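Local coordinates for Alpha/beta hydrolase fold protein (Chitinophaga pinensis, PDB 4PW0), which is probably a hydrolase of the alpha/beta hydrolase fold, its natural substrate not established, at residues A[51-60]-A[265-276]. Sequence-based numbering, arbitrary orientation. Where two conformers were deposited one is given.
Sequences NWDPLITNGL and FYQYPELFVSQT
I56 enters a hole made by F265, P269, F272 and V273, a compact case of how two nearly parallel helices interlock by knobs-into-holes packing; the axes of the two short helical segments come within 9.0 Å at 25°. Its CD1 lies over one face of the F265 ring, 3.9 Å from the centroid, a CH-pi contact, while CG2 meets the edge of F272 at CE2 (3.7 Å). With CG1 anti to the carbonyl carbon (chi1 -64°), the two branches of I56 reach different rings. V273 returns the gesture, its CG2 3.7 Å from L55 O and its CG1 against the G59 backbone. In this alpha/beta hydrolase fold helix 269-276 packs on the central sheet, F272 and T276 resting on strands 127-133 and 226-231. The solvent flank is looser: L55 CD1 still meets P269 CG at 3.7 Å, but exposed E270 brings its CG only to 4.4 Å from L55 CD1. Beyond the helix start, Y266 OH donates to N51 O (2.7 Å), which lies near the ring plane, and accepts from a water bound to N51 ND2. A phenylalanine here would probably leave N51 O without this donor and the water without this acceptor.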
loop_
_atom_site.group_PDB
_atom_site.type_symbol
_atom_site.label_atom_id
_atom_site.label_comp_id
_atom_site.label_asym_id
_atom_site.label_seq_id
_atom_site.Cartn_x
_atom_site.Cartn_y
_atom_site.Cartn_z
ATOM N N ASN A 51 -20.767 -2.040 14.074
ATOM C CA ASN A 51 -20.237 -2.540 12.781
ATOM C C ASN A 51 -18.768 -2.263 12.606
ATOM O O ASN A 51 -18.139 -2.730 11.651
ATOM C CB ASN A 51 -21.041 -1.950 11.645
ATOM C CG ASN A 51 -22.448 -2.512 11.610
ATOM O OD1 ASN A 51 -23.413 -1.939 12.145
ATOM N ND2 ASN A 51 -22.566 -3.719 11.025
ATOM N N TRP A 52 -18.155 -1.481 13.517
ATOM C CA TRP A 52 -16.716 -1.327 13.520
ATOM C C TRP A 52 -16.029 -2.623 13.941
ATOM O O TRP A 52 -16.463 -3.269 14.905
ATOM C CB TRP A 52 -16.259 -0.164 14.415
ATOM C CG TRP A 52 -16.617 1.178 13.879
ATOM C CD1 TRP A 52 -17.619 2.019 14.342
ATOM C CD2 TRP A 52 -16.010 1.848 12.781
ATOM N NE1 TRP A 52 -17.687 3.148 13.564
ATOM C CE2 TRP A 52 -16.687 3.086 12.622
ATOM C CE3 TRP A 52 -14.955 1.545 11.910
ATOM C CZ2 TRP A 52 -16.383 3.973 11.588
ATOM C CZ3 TRP A 52 -14.635 2.436 10.913
ATOM C CH2 TRP A 52 -15.355 3.640 10.752
ATOM N N ASP A 53 -14.936 -2.957 13.271
ATOM C CA ASP A 53 -14.180 -4.172 13.552
ATOM C C ASP A 53 -13.348 -3.910 14.802
ATOM O O ASP A 53 -12.498 -3.018 14.808
ATOM C CB ASP A 53 -13.275 -4.435 12.360
ATOM C CG ASP A 53 -12.496 -5.717 12.432
ATOM O OD1 ASP A 53 -12.400 -6.367 13.521
ATOM O OD2 ASP A 53 -11.980 -6.091 11.336
ATOM N N PRO A 54 -13.603 -4.710 15.876
ATOM C CA PRO A 54 -12.781 -4.504 17.074
ATOM C C PRO A 54 -11.284 -4.673 16.879
ATOM O O PRO A 54 -10.507 -3.977 17.527
ATOM C CB PRO A 54 -13.298 -5.581 18.045
ATOM C CG PRO A 54 -13.968 -6.596 17.230
ATOM C CD PRO A 54 -14.510 -5.871 16.000
ATOM N N LEU A 55 -10.844 -5.503 15.925
ATOM C CA LEU A 55 -9.409 -5.556 15.689
ATOM C C LEU A 55 -8.835 -4.232 15.222
ATOM O O LEU A 55 -7.716 -3.858 15.548
ATOM C CB LEU A 55 -9.038 -6.636 14.672
ATOM C CG LEU A 55 -8.834 -8.022 15.178
ATOM C CD1 LEU A 55 -8.435 -8.985 14.099
ATOM C CD2 LEU A 55 -7.809 -8.061 16.303
ATOM N N ILE A 56 -9.637 -3.512 14.426
ATOM C CA ILE A 56 -9.187 -2.259 13.894
ATOM C C ILE A 56 -9.280 -1.147 14.921
ATOM O O ILE A 56 -8.317 -0.381 15.128
ATOM C CB ILE A 56 -9.978 -1.930 12.616
ATOM C CG1 ILE A 56 -9.665 -3.007 11.555
ATOM C CG2 ILE A 56 -9.591 -0.554 12.128
ATOM C CD1 ILE A 56 -10.425 -2.837 10.248
ATOM N N THR A 57 -10.421 -1.077 15.605
ATOM C CA THR A 57 -10.541 -0.006 16.584
ATOM C C THR A 57 -9.648 -0.240 17.812
ATOM O O THR A 57 -9.050 0.727 18.289
ATOM C CB THR A 57 -11.982 0.192 17.035
ATOM O OG1 THR A 57 -12.478 -1.008 17.628
ATOM C CG2 THR A 57 -12.886 0.655 15.886
ATOM N N ASN A 58 -9.495 -1.491 18.240
ATOM C CA ASN A 58 -8.524 -1.768 19.294
ATOM C C ASN A 58 -7.092 -1.489 18.826
ATOM O O ASN A 58 -6.274 -0.893 19.552
ATOM C CB ASN A 58 -8.656 -3.191 19.833
ATOM C CG ASN A 58 -9.909 -3.388 20.670
ATOM O OD1 ASN A 58 -10.400 -2.429 21.263
ATOM N ND2 ASN A 58 -10.443 -4.584 20.712
ATOM N N GLY A 59 -6.762 -1.941 17.615
ATOM C CA GLY A 59 -5.429 -1.740 17.129
ATOM C C GLY A 59 -5.006 -0.282 16.985
ATOM O O GLY A 59 -3.893 0.125 17.362
ATOM N N LEU A 60 -5.899 0.544 16.431
ATOM C CA LEU A 60 -5.575 1.926 16.246
ATOM C C LEU A 60 -5.657 2.735 17.554
ATOM O O LEU A 60 -4.946 3.726 17.676
ATOM C CB LEU A 60 -6.459 2.559 15.161
ATOM C CG LEU A 60 -6.071 2.074 13.750
ATOM C CD1 LEU A 60 -7.106 2.618 12.761
ATOM C CD2 LEU A 60 -4.663 2.478 13.386
ATOM N N PHE A 265 -10.641 -3.873 4.433
ATOM C CA PHE A 265 -9.997 -3.798 5.743
ATOM C C PHE A 265 -10.564 -4.805 6.755
ATOM O O PHE A 265 -9.869 -5.173 7.687
ATOM C CB PHE A 265 -9.878 -2.377 6.303
ATOM C CG PHE A 265 -11.112 -1.685 6.805
ATOM C CD1 PHE A 265 -12.402 -2.087 6.573
ATOM C CD2 PHE A 265 -10.923 -0.518 7.562
ATOM C CE1 PHE A 265 -13.509 -1.388 7.072
ATOM C CE2 PHE A 265 -12.025 0.173 8.041
ATOM C CZ PHE A 265 -13.298 -0.259 7.824
ATOM N N TYR A 266 -11.792 -5.291 6.542
ATOM C CA TYR A 266 -12.315 -6.412 7.324
ATOM C C TYR A 266 -11.615 -7.688 6.947
ATOM O O TYR A 266 -11.437 -8.594 7.784
ATOM C CB TYR A 266 -13.774 -6.607 7.049
ATOM C CG TYR A 266 -14.767 -5.602 7.538
ATOM C CD1 TYR A 266 -14.713 -5.109 8.840
ATOM C CD2 TYR A 266 -15.885 -5.323 6.793
ATOM C CE1 TYR A 266 -15.740 -4.314 9.331
ATOM C CE2 TYR A 266 -16.899 -4.507 7.254
ATOM C CZ TYR A 266 -16.828 -4.017 8.555
ATOM O OH TYR A 266 -17.881 -3.235 9.014
ATOM N N GLN A 267 -11.223 -7.808 5.674
ATOM C CA GLN A 267 -10.541 -9.017 5.220
ATOM C C GLN A 267 -9.145 -9.129 5.778
ATOM O O GLN A 267 -8.688 -10.247 6.098
ATOM C CB GLN A 267 -10.547 -9.092 3.701
ATOM C CG GLN A 267 -9.951 -10.402 3.191
ATOM C CD GLN A 267 -10.415 -10.734 1.777
ATOM O OE1 GLN A 267 -11.514 -10.399 1.369
ATOM N NE2 GLN A 267 -9.556 -11.391 1.033
ATOM N N TYR A 268 -8.432 -7.992 5.899
ATOM C CA TYR A 268 -7.062 -7.962 6.363
ATOM C C TYR A 268 -6.897 -6.875 7.447
ATOM O O TYR A 268 -6.208 -5.880 7.260
ATOM C CB TYR A 268 -6.097 -7.672 5.215
ATOM C CG TYR A 268 -6.193 -8.674 4.067
ATOM C CD1 TYR A 268 -5.742 -9.975 4.202
ATOM C CD2 TYR A 268 -6.724 -8.292 2.856
ATOM C CE1 TYR A 268 -5.851 -10.864 3.140
ATOM C CE2 TYR A 268 -6.810 -9.165 1.772
ATOM C CZ TYR A 268 -6.357 -10.454 1.901
ATOM O OH TYR A 268 -6.436 -11.367 0.853
ATOM N N PRO A 269 -7.544 -7.068 8.592
ATOM C CA PRO A 269 -7.560 -6.023 9.591
ATOM C C PRO A 269 -6.196 -5.741 10.208
ATOM O O PRO A 269 -5.900 -4.584 10.547
ATOM C CB PRO A 269 -8.563 -6.556 10.633
ATOM C CG PRO A 269 -8.473 -8.071 10.504
ATOM C CD PRO A 269 -8.348 -8.246 8.993
ATOM N N GLU A 270 -5.375 -6.764 10.416
ATOM C CA GLU A 270 -4.063 -6.524 10.990
ATOM C C GLU A 270 -3.091 -5.819 10.020
ATOM O O GLU A 270 -2.290 -4.954 10.412
ATOM C CB GLU A 270 -3.478 -7.815 11.537
ATOM C CG GLU A 270 -4.274 -8.302 12.733
ATOM C CD GLU A 270 -3.571 -9.342 13.556
ATOM O OE1 GLU A 270 -2.914 -10.230 12.983
ATOM O OE2 GLU A 270 -3.709 -9.258 14.790
ATOM N N LEU A 271 -3.229 -6.142 8.727
ATOM C CA LEU A 271 -2.478 -5.431 7.700
ATOM C C LEU A 271 -2.901 -3.936 7.718
ATOM O O LEU A 271 -2.071 -3.027 7.686
ATOM C CB LEU A 271 -2.761 -6.046 6.347
ATOM C CG LEU A 271 -2.194 -5.382 5.109
ATOM C CD1 LEU A 271 -0.688 -5.284 5.144
ATOM C CD2 LEU A 271 -2.674 -6.116 3.845
ATOM N N PHE A 272 -4.215 -3.729 7.737
ATOM C CA PHE A 272 -4.732 -2.351 7.766
ATOM C C PHE A 272 -4.207 -1.570 8.966
ATOM O O PHE A 272 -3.785 -0.429 8.830
ATOM C CB PHE A 272 -6.260 -2.360 7.750
ATOM C CG PHE A 272 -6.853 -0.990 7.838
ATOM C CD1 PHE A 272 -6.882 -0.173 6.734
ATOM C CD2 PHE A 272 -7.341 -0.498 9.037
ATOM C CE1 PHE A 272 -7.409 1.099 6.801
ATOM C CE2 PHE A 272 -7.850 0.791 9.109
ATOM C CZ PHE A 272 -7.894 1.598 8.002
ATOM N N VAL A 273 -4.291 -2.181 10.154
ATOM C CA VAL A 273 -3.787 -1.494 11.357
ATOM C C VAL A 273 -2.310 -1.175 11.225
ATOM O O VAL A 273 -1.868 -0.065 11.530
ATOM C CB VAL A 273 -4.070 -2.320 12.613
ATOM C CG1 VAL A 273 -3.311 -1.756 13.801
ATOM C CG2 VAL A 273 -5.557 -2.371 12.893
ATOM N N SER A 274 -1.517 -2.148 10.752
ATOM C CA SER A 274 -0.081 -1.917 10.609
ATOM C C SER A 274 0.238 -0.741 9.692
ATOM O O SER A 274 1.043 0.157 10.003
ATOM C CB SER A 274 0.595 -3.158 10.106
ATOM O OG SER A 274 1.985 -2.915 9.920
ATOM N N GLN A 275 -0.465 -0.722 8.573
ATOM C CA GLN A 275 -0.242 0.362 7.606
ATOM C C GLN A 275 -0.707 1.711 8.114
ATOM O O GLN A 275 0.008 2.735 7.935
ATOM C CB GLN A 275 -0.928 0.026 6.291
ATOM C CG GLN A 275 -0.308 -1.134 5.589
ATOM C CD GLN A 275 -0.852 -1.309 4.196
ATOM O OE1 GLN A 275 -1.962 -0.938 3.903
ATOM N NE2 GLN A 275 -0.021 -1.953 3.337
ATOM N N THR A 276 -1.902 1.726 8.717
ATOM C CA THR A 276 -2.545 2.949 9.203
ATOM C C THR A 276 -1.812 3.552 10.405
ATOM O O THR A 276 -1.665 4.782 10.512
ATOM C CB THR A 276 -4.039 2.673 9.568
ATOM O OG1 THR A 276 -4.710 2.209 8.408
ATOM C CG2 THR A 276 -4.727 3.939 10.024
HETATM O O HOH W 1 -20.663 -4.174 8.861
#